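Local structure of homospermidine synthase (Legionella pneumophila subsp. pneumophila str. Philadelphia 1, 2PH5) at residues 52-57 with 386-391; 392-397 with 431-436; 98-103 with 139-144. The protein binds NAD in a Rossmann-type domain and probably acts as a homospermidine synthase, a transferase making the polyamine homospermidine. All coordinates share one frame; numbering follows the deposited sequence.

Contact 1. Residues 52-57 with 386-391; sequences KVDVAQ and APYNNA
At a seam between the Rossmann-type nucleotide-binding part of the chain and its C-terminal part, the ring of Y388 packs against V55 at the start of helix 55-59. Y388 sits in the loop that joins helix 379-385 to helix 391-408. The main touch is a CH-pi contact. The methyl CG2 of V55 lies over one face of the ring, 3.6 Å from the centroid of Y388 and 21° off the ring normal. It is displaced toward the rim, so its closest ring atom is CD1 of Y388, at 3.4 Å from V55 CG2. The two side chains run past each other in opposite directions. V55 has CG1 anti to the backbone N (chi1 -179°), which puts CG2 beside that N and over the ring. V53 CG2 approaches the same ring obliquely, 4.4 Å from CD1 of Y388. At the phenol end, D54 OD1 stands 3.8 Å from Y388 OH. This is a loose approach, with the carboxylate and ring planes nearly perpendicular. D54 is at the N-cap position of helix 55-59, but its side chain makes no capping bond. The loop is braced from within. N389 ND2 donates to P387 O at 2.9 Å, with the partner tilted from the amide plane. The same nitrogen also binds the backbone O of A27 on helix 23-35, while N390 OD1 caps helix 391-408 through S393 N. Y388 further touches Q58 and Y59, and V55 packs on F21, an NAD-binding residue. Such apolar packing of a C-terminal-part loop against a helix next to the glycine-rich turn is consistent with an interdomain seam beside a Rossmann-type dinucleotide site.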
loop_
_atom_site.group_PDB
_atom_site.type_symbol
_atom_site.label_atom_id
_atom_site.label_comp_id
_atom_site.label_asym_id
_atom_site.label_seq_id
_atom_site.Cartn_x
_atom_site.Cartn_y
_atom_site.Cartn_z
ATOM N N LYS A 52 5.204 21.842 -19.683
ATOM C CA LYS A 52 5.240 21.075 -20.917
ATOM C C LYS A 52 3.836 21.026 -21.514
ATOM O O LYS A 52 3.603 20.368 -22.527
ATOM C CB LYS A 52 5.736 19.654 -20.631
ATOM C CG LYS A 52 6.685 19.104 -21.687
ATOM C CD LYS A 52 7.973 19.922 -21.745
ATOM C CE LYS A 52 8.922 19.394 -22.812
ATOM N NZ LYS A 52 10.226 20.112 -22.812
ATOM N N VAL A 53 2.904 21.729 -20.879
ATOM C CA VAL A 53 1.528 21.747 -21.349
ATOM C C VAL A 53 1.248 23.020 -22.145
ATOM O O VAL A 53 1.871 24.062 -21.922
ATOM C CB VAL A 53 0.539 21.629 -20.161
ATOM C CG1 VAL A 53 0.382 22.976 -19.473
ATOM C CG2 VAL A 53 -0.800 21.102 -20.647
ATOM N N ASP A 54 0.309 22.931 -23.076
ATOM C CA ASP A 54 -0.025 24.070 -23.912
ATOM C C ASP A 54 -1.368 24.714 -23.583
ATOM O O ASP A 54 -2.020 25.278 -24.463
ATOM C CB ASP A 54 0.002 23.641 -25.384
ATOM C CG ASP A 54 -0.788 22.367 -25.637
ATOM O OD1 ASP A 54 -2.033 22.394 -25.519
ATOM O OD2 ASP A 54 -0.162 21.333 -25.952
ATOM N N VAL A 55 -1.766 24.652 -22.316
ATOM C CA VAL A 55 -3.039 25.225 -21.889
ATOM C C VAL A 55 -3.104 26.728 -22.189
ATOM O O VAL A 55 -4.057 27.207 -22.818
ATOM C CB VAL A 55 -3.280 24.965 -20.372
ATOM C CG1 VAL A 55 -4.620 25.545 -19.928
ATOM C CG2 VAL A 55 -3.247 23.477 -20.113
ATOM N N ALA A 56 -2.089 27.468 -21.757
ATOM C CA ALA A 56 -2.052 28.901 -22.015
ATOM C C ALA A 56 -2.126 29.206 -23.516
ATOM O O ALA A 56 -2.845 30.112 -23.932
ATOM C CB ALA A 56 -0.792 29.505 -21.423
ATOM N N GLN A 57 -1.402 28.435 -24.326
ATOM C CA GLN A 57 -1.397 28.664 -25.766
ATOM C C GLN A 57 -2.736 28.370 -26.441
ATOM O O GLN A 57 -3.099 29.025 -27.417
ATOM C CB GLN A 57 -0.303 27.841 -26.450
ATOM C CG GLN A 57 1.109 28.209 -26.053
ATOM C CD GLN A 57 1.617 27.389 -24.882
ATOM O OE1 GLN A 57 0.923 27.225 -23.874
ATOM N NE2 GLN A 57 2.840 26.872 -25.007
ATOM N N ALA A 386 -14.907 19.184 -18.969
ATOM C CA ALA A 386 -13.804 20.121 -19.145
ATOM C C ALA A 386 -12.454 19.457 -19.403
ATOM O O ALA A 386 -12.143 18.407 -18.834
ATOM C CB ALA A 386 -13.702 21.024 -17.922
ATOM N N PRO A 387 -11.631 20.072 -20.267
ATOM C CA PRO A 387 -10.309 19.534 -20.585
ATOM C C PRO A 387 -9.320 19.880 -19.468
ATOM O O PRO A 387 -9.660 20.611 -18.527
ATOM C CB PRO A 387 -9.966 20.246 -21.886
ATOM C CG PRO A 387 -10.554 21.601 -21.669
ATOM C CD PRO A 387 -11.912 21.273 -21.078
ATOM N N TYR A 388 -8.104 19.355 -19.584
ATOM C CA TYR A 388 -7.046 19.614 -18.607
ATOM C C TYR A 388 -7.562 19.383 -17.191
ATOM O O TYR A 388 -7.223 20.115 -16.263
ATOM C CB TYR A 388 -6.569 21.060 -18.756
ATOM C CG TYR A 388 -6.292 21.437 -20.186
ATOM C CD1 TYR A 388 -5.222 20.872 -20.876
ATOM C CD2 TYR A 388 -7.124 22.328 -20.871
ATOM C CE1 TYR A 388 -4.983 21.180 -22.212
ATOM C CE2 TYR A 388 -6.894 22.644 -22.214
ATOM C CZ TYR A 388 -5.820 22.063 -22.876
ATOM O OH TYR A 388 -5.562 22.342 -24.198
ATOM N N ASN A 389 -8.382 18.349 -17.037
ATOM C CA ASN A 389 -8.976 18.033 -15.749
ATOM C C ASN A 389 -9.212 16.548 -15.524
ATOM O O ASN A 389 -9.531 15.795 -16.455
ATOM C CB ASN A 389 -10.326 18.746 -15.615
ATOM C CG ASN A 389 -10.209 20.113 -14.978
ATOM O OD1 ASN A 389 -10.038 20.237 -13.759
ATOM N ND2 ASN A 389 -10.306 21.150 -15.796
ATOM N N ASN A 390 -9.029 16.131 -14.276
ATOM C CA ASN A 390 -9.314 14.766 -13.893
ATOM C C ASN A 390 -10.394 14.940 -12.833
ATOM O O ASN A 390 -10.771 16.067 -12.517
ATOM C CB ASN A 390 -8.084 14.024 -13.329
ATOM C CG ASN A 390 -7.396 14.762 -12.193
ATOM O OD1 ASN A 390 -8.038 15.256 -11.259
ATOM N ND2 ASN A 390 -6.069 14.817 -12.257
ATOM N N ALA A 391 -10.905 13.836 -12.304
ATOM C CA ALA A 391 -11.949 13.888 -11.298
ATOM C C ALA A 391 -11.564 14.799 -10.131
ATOM O O ALA A 391 -12.348 15.651 -9.715
ATOM C CB ALA A 391 -12.244 12.486 -10.796
#

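Contact 2. Residues 392-397 with 431-436; sequences TSLQVV and KPYLGK. With NAD (nicotinamide-adenine-dinucleotide), chain C.
Helix 391-408 presents L394 and Q395 to the short 3-10 turn and loop after helix 423-430, with Q395 and L434 the nearest residues, 6.0 Å apart between their CA atoms. L394 has CG anti to the backbone N (chi1 -172°), and this carries its branch out to Y433. Its CG lies 3.7 Å from the backbone O of Y433. Its methyl CD1 meets CD1 of the Y433 ring at 4.1 Å, and the two side chains cross at about a right angle. L434 supplies the second touch. Its CD2 lies against the root of Q395, 3.9 Å from Q395 CA and 4.1 Å from Q395 CG. The amide of Q395 extends further, where NE2 hydrogen-bonds S375 OG on strand 370-378. S375 OG also bonds L434 O and so ties both segments to that strand. V396, whose side chain points away from the loop, touches NAD through CG1, 3.5 Å from C4N of the nicotinamide ring. Between the segments, carbon packing and a leucine against a carbonyl oxygen are at work, while Q395 NE2 and L434 O find a hydrogen bond outside, at S375. One helix turn packs on the loop and, through the methyls of V396, also lines the cofactor pocket.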
loop_
_atom_site.group_PDB
_atom_site.type_symbol
_atom_site.label_atom_id
_atom_site.label_comp_id
_atom_site.label_asym_id
_atom_site.label_seq_id
_atom_site.Cartn_x
_atom_site.Cartn_y
_atom_site.Cartn_z
ATOM N N THR A 392 -10.348 14.621 -9.626
ATOM C CA THR A 392 -9.837 15.396 -8.496
ATOM C C THR A 392 -9.706 16.883 -8.783
ATOM O O THR A 392 -10.274 17.704 -8.064
ATOM C CB THR A 392 -8.453 14.863 -8.044
ATOM O OG1 THR A 392 -8.546 13.454 -7.798
ATOM C CG2 THR A 392 -7.987 15.565 -6.776
ATOM N N SER A 393 -8.957 17.237 -9.822
ATOM C CA SER A 393 -8.771 18.647 -10.135
ATOM C C SER A 393 -10.100 19.362 -10.377
ATOM O O SER A 393 -10.319 20.464 -9.867
ATOM C CB SER A 393 -7.862 18.817 -11.357
ATOM O OG SER A 393 -8.467 18.294 -12.525
ATOM N N LEU A 394 -10.989 18.731 -11.142
ATOM C CA LEU A 394 -12.280 19.342 -11.453
ATOM C C LEU A 394 -13.104 19.703 -10.223
ATOM O O LEU A 394 -13.827 20.699 -10.227
ATOM C CB LEU A 394 -13.119 18.442 -12.371
ATOM C CG LEU A 394 -14.396 19.120 -12.897
ATOM C CD1 LEU A 394 -14.013 20.460 -13.531
ATOM C CD2 LEU A 394 -15.101 18.229 -13.927
ATOM N N GLN A 395 -13.000 18.908 -9.168
ATOM C CA GLN A 395 -13.771 19.207 -7.975
ATOM C C GLN A 395 -13.175 20.422 -7.270
ATOM O O GLN A 395 -13.885 21.178 -6.601
ATOM C CB GLN A 395 -13.792 18.007 -7.028
ATOM C CG GLN A 395 -14.499 16.799 -7.579
ATOM C CD GLN A 395 -14.320 15.572 -6.695
ATOM O OE1 GLN A 395 -13.200 15.203 -6.352
ATOM N NE2 GLN A 395 -15.426 14.935 -6.327
ATOM N N VAL A 396 -11.873 20.627 -7.443
ATOM C CA VAL A 396 -11.203 21.751 -6.806
ATOM C C VAL A 396 -11.477 23.066 -7.515
ATOM O O VAL A 396 -11.757 24.078 -6.869
ATOM C CB VAL A 396 -9.683 21.543 -6.753
ATOM C CG1 VAL A 396 -9.052 22.585 -5.851
ATOM C CG2 VAL A 396 -9.372 20.136 -6.275
ATOM N N VAL A 397 -11.400 23.058 -8.841
ATOM C CA VAL A 397 -11.627 24.275 -9.601
ATOM C C VAL A 397 -13.111 24.626 -9.674
ATOM O O VAL A 397 -13.475 25.796 -9.835
ATOM C CB VAL A 397 -10.997 24.174 -11.031
ATOM C CG1 VAL A 397 -9.493 23.975 -10.907
ATOM C CG2 VAL A 397 -11.617 23.038 -11.829
ATOM N N LYS A 431 -22.317 22.451 -8.527
ATOM C CA LYS A 431 -23.052 21.208 -8.759
ATOM C C LYS A 431 -22.923 20.624 -10.165
ATOM O O LYS A 431 -22.794 19.419 -10.329
ATOM C CB LYS A 431 -24.530 21.428 -8.422
ATOM C CG LYS A 431 -25.197 20.264 -7.714
ATOM C CD LYS A 431 -26.283 20.757 -6.751
ATOM C CE LYS A 431 -26.854 19.613 -5.898
ATOM N NZ LYS A 431 -27.813 20.058 -4.841
ATOM N N PRO A 432 -22.972 21.477 -11.199
ATOM C CA PRO A 432 -22.853 20.988 -12.580
ATOM C C PRO A 432 -21.461 20.467 -12.898
ATOM O O PRO A 432 -21.219 19.934 -13.978
ATOM C CB PRO A 432 -23.188 22.222 -13.414
ATOM C CG PRO A 432 -24.148 22.960 -12.540
ATOM C CD PRO A 432 -23.472 22.863 -11.186
ATOM N N TYR A 433 -20.551 20.619 -11.944
ATOM C CA TYR A 433 -19.167 20.198 -12.121
ATOM C C TYR A 433 -18.781 19.047 -11.202
ATOM O O TYR A 433 -17.667 18.532 -11.290
ATOM C CB TYR A 433 -18.241 21.380 -11.827
ATOM C CG TYR A 433 -18.267 22.489 -12.854
ATOM C CD1 TYR A 433 -17.613 22.344 -14.074
ATOM C CD2 TYR A 433 -18.921 23.694 -12.595
ATOM C CE1 TYR A 433 -17.600 23.368 -15.011
ATOM C CE2 TYR A 433 -18.919 24.731 -13.529
ATOM C CZ TYR A 433 -18.253 24.559 -14.738
ATOM O OH TYR A 433 -18.229 25.570 -15.676
ATOM N N LEU A 434 -19.702 18.633 -10.338
ATOM C CA LEU A 434 -19.413 17.588 -9.362
ATOM C C LEU A 434 -20.036 16.212 -9.604
ATOM O O LEU A 434 -20.031 15.358 -8.715
ATOM C CB LEU A 434 -19.805 18.104 -7.971
ATOM C CG LEU A 434 -19.183 19.458 -7.598
ATOM C CD1 LEU A 434 -19.661 19.908 -6.221
ATOM C CD2 LEU A 434 -17.680 19.330 -7.611
ATOM N N GLY A 435 -20.554 15.993 -10.808
ATOM C CA GLY A 435 -21.165 14.716 -11.123
ATOM C C GLY A 435 -22.397 14.498 -10.266
ATOM O O GLY A 435 -23.210 15.410 -10.082
ATOM N N LYS A 436 -22.549 13.289 -9.747
ATOM C CA LYS A 436 -23.685 13.001 -8.897
ATOM C C LYS A 436 -23.350 13.446 -7.479
ATOM O O LYS A 436 -22.351 13.021 -6.904
ATOM C CB LYS A 436 -24.017 11.511 -8.925
ATOM C CG LYS A 436 -22.853 10.613 -8.609
ATOM C CD LYS A 436 -23.253 9.149 -8.725
ATOM C CE LYS A 436 -24.406 8.806 -7.785
ATOM N NZ LYS A 436 -24.604 7.326 -7.676
HETATM P PA NAD C . 1.805 23.238 -8.095
HETATM O O1A NAD C . 3.086 23.047 -7.330
HETATM O O2A NAD C . 1.445 22.225 -9.124
HETATM O O5B NAD C . 1.777 24.695 -8.807
HETATM C C5B NAD C . 2.140 25.864 -8.076
HETATM C C4B NAD C . 2.629 26.926 -9.079
HETATM O O4B NAD C . 3.016 28.041 -8.305
HETATM C C3B NAD C . 3.846 26.508 -9.910
HETATM O O3B NAD C . 3.569 26.657 -11.305
HETATM C C2B NAD C . 4.943 27.425 -9.450
HETATM O O2B NAD C . 5.897 27.764 -10.431
HETATM C C1B NAD C . 4.182 28.614 -8.860
HETATM N N9A NAD C . 4.865 29.335 -7.779
HETATM C C8A NAD C . 5.754 28.739 -6.867
HETATM N N7A NAD C . 6.766 29.570 -6.548
HETATM C C5A NAD C . 6.562 30.706 -7.254
HETATM C C6A NAD C . 7.282 31.899 -7.314
HETATM N N6A NAD C . 8.386 32.136 -6.605
HETATM N N1A NAD C . 6.795 32.885 -8.160
HETATM C C2A NAD C . 5.655 32.714 -8.919
HETATM N N3A NAD C . 4.924 31.551 -8.871
HETATM C C4A NAD C . 5.402 30.581 -8.036
HETATM O O3 NAD C . 0.671 23.243 -6.992
HETATM P PN NAD C . -0.915 23.482 -7.048
HETATM O O1N NAD C . -1.547 22.384 -6.280
HETATM O O2N NAD C . -1.304 23.684 -8.489
HETATM O O5D NAD C . -0.843 24.830 -6.219
HETATM C C5D NAD C . -1.935 25.627 -5.835
HETATM C C4D NAD C . -2.213 25.245 -4.396
HETATM O O4D NAD C . -3.563 24.888 -4.272
HETATM C C3D NAD C . -1.553 25.033 -3.049
HETATM O O3D NAD C . -1.432 26.249 -2.328
HETATM C C2D NAD C . -2.498 24.041 -2.394
HETATM O O2D NAD C . -2.426 24.037 -0.997
HETATM C C1D NAD C . -3.855 24.436 -2.963
HETATM N N1N NAD C . -4.838 23.345 -3.165
HETATM C C2N NAD C . -6.058 23.385 -2.528
HETATM C C3N NAD C . -6.965 22.332 -2.775
HETATM C C7N NAD C . -8.313 22.297 -2.143
HETATM O O7N NAD C . -9.130 21.241 -2.459
HETATM N N7N NAD C . -8.748 23.238 -1.331
HETATM C C4N NAD C . -6.631 21.255 -3.658
HETATM C C5N NAD C . -5.367 21.254 -4.285
HETATM C C6N NAD C . -4.473 22.281 -4.052
#

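Contact 3. Residues 98-103 with 139-144; sequences ALIILC and EEVLRL
I100 and I101 of helix 96-106 meet V141 in the last turn of helix 134-142 and L144 just past it, in two separate aliphatic contacts. In the first, the terminal CD1 of I100 reaches CG2 of V141, 3.5 Å away. The two side chains cross at about a right angle. I100 has CG1 anti to the carbonyl carbon and an extended chi2 (175°), which carries CD1 outward to the valine. In the second, L144 CD2 approaches the middle of the I101 side chain, 3.7 Å from CG1 of I101. It is only slightly farther from the end of that chain, at 3.9 Å from I101 CD1. These two side chains also cross nearly at right angles. The next shell comes from L97, one helix turn before I101, which touches V141, L144 and the side chain of E140. The E140 carboxylate forms a salt bridge with R132, through OE2. At the C-terminal end of helix 134-142, R143 is the first residue to leave helical geometry. Its backbone N bonds E139 O at 2.8 Å, and its NE adds a longer bond to E139 O, at 3.2 Å, from the opposite face of the carbonyl plane. R143 is poorly ordered, however. Across the two segments the contact itself rests on hydrocarbon packing alone, while the polar groups lie around it. Cohesion here probably comes from burying aliphatic surface, with little directional constraint.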
loop_
_atom_site.group_PDB
_atom_site.type_symbol
_atom_site.label_atom_id
_atom_site.label_comp_id
_atom_site.label_asym_id
_atom_site.label_seq_id
_atom_site.Cartn_x
_atom_site.Cartn_y
_atom_site.Cartn_z
ATOM N N ALA A 98 0.789 38.712 2.500
ATOM C CA ALA A 98 1.388 39.801 1.747
ATOM C C ALA A 98 0.556 40.118 0.505
ATOM O O ALA A 98 0.306 41.286 0.203
ATOM C CB ALA A 98 2.822 39.443 1.364
ATOM N N LEU A 99 0.125 39.080 -0.208
ATOM C CA LEU A 99 -0.689 39.260 -1.412
ATOM C C LEU A 99 -2.053 39.885 -1.078
ATOM O O LEU A 99 -2.542 40.764 -1.795
ATOM C CB LEU A 99 -0.890 37.908 -2.109
ATOM C CG LEU A 99 -0.027 37.416 -3.283
ATOM C CD1 LEU A 99 1.270 38.171 -3.449
ATOM C CD2 LEU A 99 0.207 35.942 -3.070
ATOM N N ILE A 100 -2.654 39.425 0.018
ATOM C CA ILE A 100 -3.948 39.926 0.469
ATOM C C ILE A 100 -3.904 41.439 0.716
ATOM O O ILE A 100 -4.699 42.195 0.152
ATOM C CB ILE A 100 -4.387 39.172 1.743
ATOM C CG1 ILE A 100 -4.801 37.743 1.343
ATOM C CG2 ILE A 100 -5.496 39.936 2.476
ATOM C CD1 ILE A 100 -5.164 36.815 2.509
ATOM N N ILE A 101 -2.967 41.876 1.548
ATOM C CA ILE A 101 -2.798 43.292 1.850
ATOM C C ILE A 101 -2.606 44.084 0.554
ATOM O O ILE A 101 -3.286 45.084 0.321
ATOM C CB ILE A 101 -1.572 43.497 2.775
ATOM C CG1 ILE A 101 -1.896 42.952 4.166
ATOM C CG2 ILE A 101 -1.176 44.961 2.831
ATOM C CD1 ILE A 101 -0.676 42.650 4.999
ATOM N N LEU A 102 -1.687 43.625 -0.288
ATOM C CA LEU A 102 -1.414 44.287 -1.555
ATOM C C LEU A 102 -2.680 44.465 -2.380
ATOM O O LEU A 102 -2.919 45.540 -2.932
ATOM C CB LEU A 102 -0.391 43.489 -2.366
ATOM C CG LEU A 102 -0.108 44.020 -3.783
ATOM C CD1 LEU A 102 0.402 45.462 -3.719
ATOM C CD2 LEU A 102 0.926 43.124 -4.463
ATOM N N CYS A 103 -3.486 43.413 -2.472
ATOM C CA CYS A 103 -4.716 43.491 -3.240
ATOM C C CYS A 103 -5.631 44.575 -2.707
ATOM O O CYS A 103 -6.227 45.334 -3.479
ATOM C CB CYS A 103 -5.453 42.155 -3.227
ATOM S SG CYS A 103 -4.783 40.941 -4.374
ATOM N N GLU A 139 -4.020 32.339 11.811
ATOM C CA GLU A 139 -4.262 33.424 12.748
ATOM C C GLU A 139 -3.585 34.709 12.302
ATOM O O GLU A 139 -4.131 35.795 12.481
ATOM C CB GLU A 139 -3.793 33.051 14.153
ATOM C CG GLU A 139 -4.915 32.520 15.035
ATOM C CD GLU A 139 -4.987 33.233 16.375
ATOM O OE1 GLU A 139 -4.090 33.011 17.221
ATOM O OE2 GLU A 139 -5.938 34.022 16.577
ATOM N N GLU A 140 -2.402 34.580 11.711
ATOM C CA GLU A 140 -1.655 35.738 11.243
ATOM C C GLU A 140 -2.472 36.522 10.227
ATOM O O GLU A 140 -2.500 37.751 10.248
ATOM C CB GLU A 140 -0.343 35.291 10.599
ATOM C CG GLU A 140 0.650 36.409 10.307
ATOM C CD GLU A 140 1.874 35.909 9.551
ATOM O OE1 GLU A 140 2.907 36.625 9.517
ATOM O OE2 GLU A 140 1.800 34.796 8.983
ATOM N N VAL A 141 -3.149 35.808 9.338
ATOM C CA VAL A 141 -3.942 36.462 8.309
ATOM C C VAL A 141 -5.357 36.757 8.775
ATOM O O VAL A 141 -6.004 37.687 8.294
ATOM C CB VAL A 141 -3.990 35.604 7.026
ATOM C CG1 VAL A 141 -4.560 34.235 7.335
ATOM C CG2 VAL A 141 -4.818 36.305 5.970
ATOM N N LEU A 142 -5.829 35.962 9.722
ATOM C CA LEU A 142 -7.174 36.138 10.243
ATOM C C LEU A 142 -7.210 37.353 11.168
ATOM O O LEU A 142 -8.245 38.002 11.315
ATOM C CB LEU A 142 -7.602 34.875 10.992
ATOM C CG LEU A 142 -9.099 34.581 11.090
ATOM C CD1 LEU A 142 -9.694 34.440 9.694
ATOM C CD2 LEU A 142 -9.306 33.311 11.898
ATOM N N ARG A 143 -6.071 37.667 11.781
ATOM C CA ARG A 143 -5.993 38.814 12.677
ATOM C C ARG A 143 -5.945 40.111 11.865
ATOM O O ARG A 143 -5.357 41.105 12.290
ATOM C CB ARG A 143 -4.755 38.712 13.581
ATOM C CG ARG A 143 -3.433 38.908 12.860
ATOM C CD ARG A 143 -2.234 38.767 13.794
ATOM N NE ARG A 143 -2.117 37.422 14.352
ATOM C CZ ARG A 143 -1.057 36.978 15.022
ATOM N NH1 ARG A 143 -0.011 37.771 15.217
ATOM N NH2 ARG A 143 -1.042 35.741 15.501
ATOM N N LEU A 144 -6.563 40.085 10.690
ATOM C CA LEU A 144 -6.611 41.250 9.818
ATOM C C LEU A 144 -8.034 41.447 9.316
ATOM O O LEU A 144 -8.268 42.170 8.348
ATOM C CB LEU A 144 -5.676 41.066 8.627
ATOM C CG LEU A 144 -4.546 42.084 8.497
ATOM C CD1 LEU A 144 -3.510 41.873 9.595
ATOM C CD2 LEU A 144 -3.914 41.929 7.139
#

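In the fold
Along the chain, contact 3 falls between the two segments of contact 1, and contact 2 follows after both. Contacts 1 and 2 are neighbours, with centres about 15 Å apart, and they touch where N389 meets helix 391-408. That helix follows the loop of contact 1 and supplies one side of contact 2. Contact 3 lies apart, about 31 Å from contact 1 and about 28 Å from contact 2 between centres. It joins two helices of the nucleotide-binding part, whose core is the parallel sheet. Contact 1 links that part to the C-terminal part, and contact 2 stays within the latter. Together, contacts 1 and 2 run from the interdomain seam to the nicotinamide end of NAD.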